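Local coordinates for protein aminotransferase, class I (Staphylococcus aureus, PDB 2O1B) that probably transfers amino groups between amino acids and 2-oxo acids, using pyridoxal-5'-phosphate as cofactor, as a dimeric class I aminotransferase of aspartate aminotransferase type, at residues C113-A124 and L275-M286. Sequence-based numbering, arbitrary orientation.
With PLP (pyridoxal-5'-phosphate), chain B.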
loop_
_atom_site.group_PDB
_atom_site.type_symbol
_atom_site.label_atom_id
_atom_site.label_comp_id
_atom_site.label_asym_id
_atom_site.label_seq_id
_atom_site.Cartn_x
_atom_site.Cartn_y
_atom_site.Cartn_z
ATOM N N CYS A 113 10.955 6.596 -7.693
ATOM C CA CYS A 113 9.745 6.469 -6.864
ATOM C C CYS A 113 9.859 5.217 -6.017
ATOM O O CYS A 113 9.968 4.105 -6.551
ATOM C CB CYS A 113 8.479 6.384 -7.730
ATOM S SG CYS A 113 6.921 6.243 -6.793
ATOM N N ILE A 114 9.854 5.399 -4.703
ATOM C CA ILE A 114 9.906 4.291 -3.759
ATOM C C ILE A 114 8.583 3.528 -3.745
ATOM O O ILE A 114 7.519 4.144 -3.804
ATOM C CB ILE A 114 10.222 4.817 -2.347
ATOM C CG1 ILE A 114 11.695 5.210 -2.265
ATOM C CG2 ILE A 114 9.983 3.762 -1.310
ATOM C CD1 ILE A 114 11.948 6.675 -2.318
ATOM N N LEU A 115 8.658 2.193 -3.671
ATOM C CA LEU A 115 7.464 1.331 -3.715
ATOM C C LEU A 115 7.282 0.514 -2.442
ATOM O O LEU A 115 8.255 0.063 -1.848
ATOM C CB LEU A 115 7.490 0.399 -4.940
ATOM C CG LEU A 115 7.599 1.031 -6.337
ATOM C CD1 LEU A 115 7.743 -0.026 -7.425
ATOM C CD2 LEU A 115 6.420 1.949 -6.630
ATOM N N TYR A 116 6.026 0.316 -2.047
ATOM C CA TYR A 116 5.672 -0.446 -0.848
ATOM C C TYR A 116 5.580 -1.935 -1.206
ATOM O O TYR A 116 4.505 -2.546 -1.130
ATOM C CB TYR A 116 4.334 0.054 -0.295
ATOM C CG TYR A 116 4.314 1.541 -0.017
ATOM C CD1 TYR A 116 4.629 2.031 1.245
ATOM C CD2 TYR A 116 3.984 2.461 -1.020
ATOM C CE1 TYR A 116 4.616 3.399 1.513
ATOM C CE2 TYR A 116 3.971 3.834 -0.766
ATOM C CZ TYR A 116 4.294 4.295 0.502
ATOM O OH TYR A 116 4.281 5.646 0.780
ATOM N N GLY A 117 6.720 -2.499 -1.601
ATOM C CA GLY A 117 6.772 -3.784 -2.290
ATOM C C GLY A 117 6.411 -3.516 -3.735
ATOM O O GLY A 117 5.506 -2.724 -4.002
ATOM N N THR A 118 7.098 -4.174 -4.668
ATOM C CA THR A 118 6.907 -3.889 -6.093
ATOM C C THR A 118 5.536 -4.272 -6.624
ATOM O O THR A 118 5.054 -3.650 -7.569
ATOM C CB THR A 118 8.002 -4.509 -7.008
ATOM O OG1 THR A 118 7.965 -5.948 -6.962
ATOM C CG2 THR A 118 9.373 -4.006 -6.602
ATOM N N LYS A 119 4.913 -5.292 -6.034
ATOM C CA LYS A 119 3.569 -5.691 -6.452
ATOM C C LYS A 119 2.638 -4.471 -6.462
ATOM O O LYS A 119 1.925 -4.217 -7.439
ATOM C CB LYS A 119 3.022 -6.809 -5.560
ATOM C CG LYS A 119 1.641 -7.313 -5.989
ATOM C CD LYS A 119 1.048 -8.284 -4.981
ATOM C CE LYS A 119 -0.360 -8.718 -5.419
ATOM N NZ LYS A 119 -0.799 -9.954 -4.702
ATOM N N ASN A 120 2.681 -3.702 -5.380
ATOM C CA ASN A 120 1.862 -2.501 -5.250
ATOM C C ASN A 120 2.092 -1.489 -6.376
ATOM O O ASN A 120 1.126 -0.901 -6.894
ATOM C CB ASN A 120 2.106 -1.845 -3.887
ATOM C CG ASN A 120 1.070 -0.797 -3.548
ATOM O OD1 ASN A 120 -0.107 -1.109 -3.305
ATOM N ND2 ASN A 120 1.497 0.462 -3.525
ATOM N N GLY A 121 3.358 -1.279 -6.746
ATOM C CA GLY A 121 3.699 -0.335 -7.815
ATOM C C GLY A 121 3.385 -0.860 -9.204
ATOM O O GLY A 121 2.859 -0.127 -10.055
ATOM N N LEU A 122 3.695 -2.137 -9.435
ATOM C CA LEU A 122 3.380 -2.794 -10.702
ATOM C C LEU A 122 1.897 -2.753 -10.994
ATOM O O LEU A 122 1.506 -2.459 -12.118
ATOM C CB LEU A 122 3.878 -4.248 -10.728
ATOM C CG LEU A 122 5.401 -4.443 -10.806
ATOM C CD1 LEU A 122 5.813 -5.792 -10.240
ATOM C CD2 LEU A 122 5.913 -4.275 -12.233
ATOM N N VAL A 123 1.064 -3.049 -9.995
ATOM C CA VAL A 123 -0.392 -3.046 -10.248
ATOM C C VAL A 123 -0.968 -1.614 -10.333
ATOM O O VAL A 123 -2.049 -1.408 -10.882
ATOM C CB VAL A 123 -1.218 -3.987 -9.281
ATOM C CG1 VAL A 123 -0.631 -5.408 -9.214
ATOM C CG2 VAL A 123 -1.313 -3.421 -7.917
ATOM N N ALA A 124 -0.226 -0.629 -9.822
ATOM C CA ALA A 124 -0.645 0.783 -9.866
ATOM C C ALA A 124 -0.418 1.455 -11.226
ATOM O O ALA A 124 -1.198 2.339 -11.623
ATOM C CB ALA A 124 0.032 1.583 -8.743
ATOM N N LEU A 275 3.243 7.941 -10.943
ATOM C CA LEU A 275 3.298 7.036 -9.794
ATOM C C LEU A 275 3.419 7.792 -8.477
ATOM O O LEU A 275 2.676 7.511 -7.542
ATOM C CB LEU A 275 4.450 6.052 -9.918
ATOM C CG LEU A 275 4.161 4.742 -10.627
ATOM C CD1 LEU A 275 5.478 4.015 -10.901
ATOM C CD2 LEU A 275 3.203 3.879 -9.793
ATOM N N LYS A 276 4.355 8.742 -8.414
ATOM C CA LYS A 276 4.560 9.562 -7.216
ATOM C C LYS A 276 3.260 10.278 -6.833
ATOM O O LYS A 276 2.853 10.251 -5.683
ATOM C CB LYS A 276 5.694 10.577 -7.423
ATOM C CG LYS A 276 7.090 9.959 -7.504
ATOM C CD LYS A 276 8.163 11.023 -7.645
ATOM C CE LYS A 276 8.436 11.708 -6.300
ATOM N NZ LYS A 276 9.558 12.686 -6.343
ATOM N N LYS A 277 2.591 10.899 -7.798
ATOM C CA LYS A 277 1.314 11.539 -7.502
ATOM C C LYS A 277 0.282 10.535 -6.956
ATOM O O LYS A 277 -0.435 10.812 -5.990
ATOM C CB LYS A 277 0.751 12.260 -8.730
ATOM C CG LYS A 277 -0.394 13.166 -8.366
ATOM C CD LYS A 277 -1.110 13.716 -9.567
ATOM C CE LYS A 277 -2.489 14.196 -9.161
ATOM N NZ LYS A 277 -2.462 14.987 -7.898
ATOM N N TYR A 278 0.209 9.367 -7.577
ATOM C CA TYR A 278 -0.732 8.345 -7.140
ATOM C C TYR A 278 -0.475 7.966 -5.688
ATOM O O TYR A 278 -1.415 7.825 -4.903
ATOM C CB TYR A 278 -0.599 7.105 -8.017
ATOM C CG TYR A 278 -1.505 5.961 -7.615
ATOM C CD1 TYR A 278 -1.015 4.875 -6.889
ATOM C CD2 TYR A 278 -2.855 5.968 -7.958
ATOM C CE1 TYR A 278 -1.846 3.818 -6.533
ATOM C CE2 TYR A 278 -3.691 4.922 -7.592
ATOM C CZ TYR A 278 -3.182 3.852 -6.887
ATOM O OH TYR A 278 -4.018 2.817 -6.544
ATOM N N GLN A 279 0.799 7.824 -5.336
ATOM C CA GLN A 279 1.170 7.423 -3.986
ATOM C C GLN A 279 0.978 8.518 -2.919
ATOM O O GLN A 279 0.900 8.203 -1.735
ATOM C CB GLN A 279 2.573 6.797 -3.962
ATOM C CG GLN A 279 2.626 5.502 -4.800
ATOM C CD GLN A 279 3.892 4.673 -4.663
ATOM O OE1 GLN A 279 3.884 3.478 -4.991
ATOM N NE2 GLN A 279 4.993 5.291 -4.216
ATOM N N THR A 280 0.881 9.787 -3.317
ATOM C CA THR A 280 0.528 10.837 -2.336
ATOM C C THR A 280 -0.955 10.715 -1.944
ATOM O O THR A 280 -1.360 11.134 -0.853
ATOM C CB THR A 280 0.761 12.278 -2.846
ATOM O OG1 THR A 280 -0.224 12.594 -3.831
ATOM C CG2 THR A 280 2.153 12.453 -3.439
ATOM N N HIS A 281 -1.758 10.159 -2.845
ATOM C CA HIS A 281 -3.192 9.950 -2.585
ATOM C C HIS A 281 -3.565 8.641 -1.888
ATOM O O HIS A 281 -4.592 8.576 -1.210
ATOM C CB HIS A 281 -3.986 10.027 -3.886
ATOM C CG HIS A 281 -3.791 11.304 -4.633
ATOM N ND1 HIS A 281 -3.398 11.337 -5.955
ATOM C CD2 HIS A 281 -3.923 12.595 -4.243
ATOM C CE1 HIS A 281 -3.313 12.595 -6.350
ATOM N NE2 HIS A 281 -3.618 13.378 -5.330
ATOM N N THR A 282 -2.755 7.600 -2.079
ATOM C CA THR A 282 -3.083 6.261 -1.577
ATOM C C THR A 282 -2.206 5.904 -0.380
ATOM O O THR A 282 -2.413 4.885 0.277
ATOM C CB THR A 282 -2.959 5.204 -2.685
ATOM O OG1 THR A 282 -1.656 5.272 -3.261
ATOM C CG2 THR A 282 -3.997 5.473 -3.798
ATOM N N ASN A 283 -1.247 6.767 -0.083
ATOM C CA ASN A 283 -0.288 6.509 0.990
ATOM C C ASN A 283 0.214 7.791 1.635
ATOM O O ASN A 283 -0.046 8.883 1.129
ATOM C CB ASN A 283 0.886 5.663 0.472
ATOM C CG ASN A 283 0.677 4.191 0.702
ATOM O OD1 ASN A 283 0.626 3.729 1.854
ATOM N ND2 ASN A 283 0.568 3.433 -0.385
ATOM N N ALA A 284 0.931 7.636 2.747
ATOM C CA ALA A 284 1.440 8.754 3.529
ATOM C C ALA A 284 2.925 8.571 3.841
ATOM O O ALA A 284 3.401 8.980 4.903
ATOM C CB ALA A 284 0.635 8.897 4.828
ATOM N N GLY A 285 3.656 7.962 2.909
ATOM C CA GLY A 285 5.090 7.756 3.088
ATOM C C GLY A 285 5.425 6.370 3.606
ATOM O O GLY A 285 4.557 5.672 4.146
HETATM N N MSE A 286 6.687 5.972 3.434
HETATM C CA MSE A 286 7.171 4.691 3.925
HETATM C C MSE A 286 7.762 4.820 5.331
HETATM O O MSE A 286 8.465 5.785 5.638
HETATM C CB MSE A 286 8.217 4.101 2.970
HETATM C CG MSE A 286 8.835 2.803 3.464
HETATM SE SE MSE A 286 9.999 1.948 2.159
HETATM C CE MSE A 286 8.603 1.491 0.869
HETATM N N1 PLP B . 7.288 -9.448 -10.192
HETATM C C2 PLP B . 7.835 -10.712 -10.306
HETATM C C2A PLP B . 8.226 -11.225 -11.664
HETATM C C3 PLP B . 8.041 -11.461 -9.144
HETATM O O3 PLP B . 8.581 -12.713 -9.204
HETATM C C4 PLP B . 7.686 -10.935 -7.895
HETATM C C4A PLP B . 8.394 -11.479 -6.690
HETATM C C5 PLP B . 7.118 -9.662 -7.799
HETATM C C6 PLP B . 6.919 -8.921 -8.963
HETATM C C5A PLP B . 6.696 -9.077 -6.457
HETATM O O4P PLP B . 7.798 -8.664 -5.671
HETATM P P PLP B . 7.570 -7.856 -4.289
HETATM O O1P PLP B . 7.886 -8.774 -3.119
HETATM O O2P PLP B . 6.132 -7.415 -4.260
HETATM O O3P PLP B . 8.516 -6.689 -4.297
HETATM O O HOH W 1 3.956 1.014 -4.109
HETATM O O HOH W 2 1.436 2.257 -5.707
#
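With CG of Gln-279 opposite its carbonyl carbon (chi1 -63°) and the chain extended beyond it, the carboxamide of helix 275-282 reaches strand 113-115, where NE2 donates to Ile-114 O at 2.8 Å. That strand is an outermost one in the mixed seven-stranded sheet of the large domain of the fold-type I aminotransferases, and helix 275-282 runs beside it, their axes inclined to each other. The bond is nearly straight (169° at the hydrogen), and Ile-114 O lies in the amide plane, which should fix the rotation of the carboxamide. Its other end is hydrated: waters 1 and 2 both donate to Gln-279 OE1, and water 1 also accepts from Tyr-116 N, carrying the link beyond the strand. Cys-113 SG packs alongside Lys-276 CG at 3.8 Å.

Tyr-116 centres an inverse gamma turn after the strand, and its side chain lies against the loop following the helix. The Asn-283 amide stacks over one face, 19° from parallel; its ND2 sits 3.4 Å over the ring, displaced from the centre. Gly-285 C lies at the ring's edge, in its plane, 3.1 Å from Tyr-116 OH. Farther along, helix 118-124 meets the other helix through Ala-124 CB, which touches CE1 of Tyr-278 at 3.7 Å and CD2 of Leu-275.

The same turn leads to the cofactor: Thr-118 N and Lys-119 N, at the start of helix 118-124, donate to phosphate oxygens O3P and O2P, respectively. Lys-119 NZ bonds to Thr-280 O and Asn-283 O of the second subunit, tying this phosphate-binding segment to the dimer interface. Selenomethionine Met-286 bends at its last torsion, bringing CE to 3.4 Å from Ile-114 CG2, a distance short for two methyl carbons.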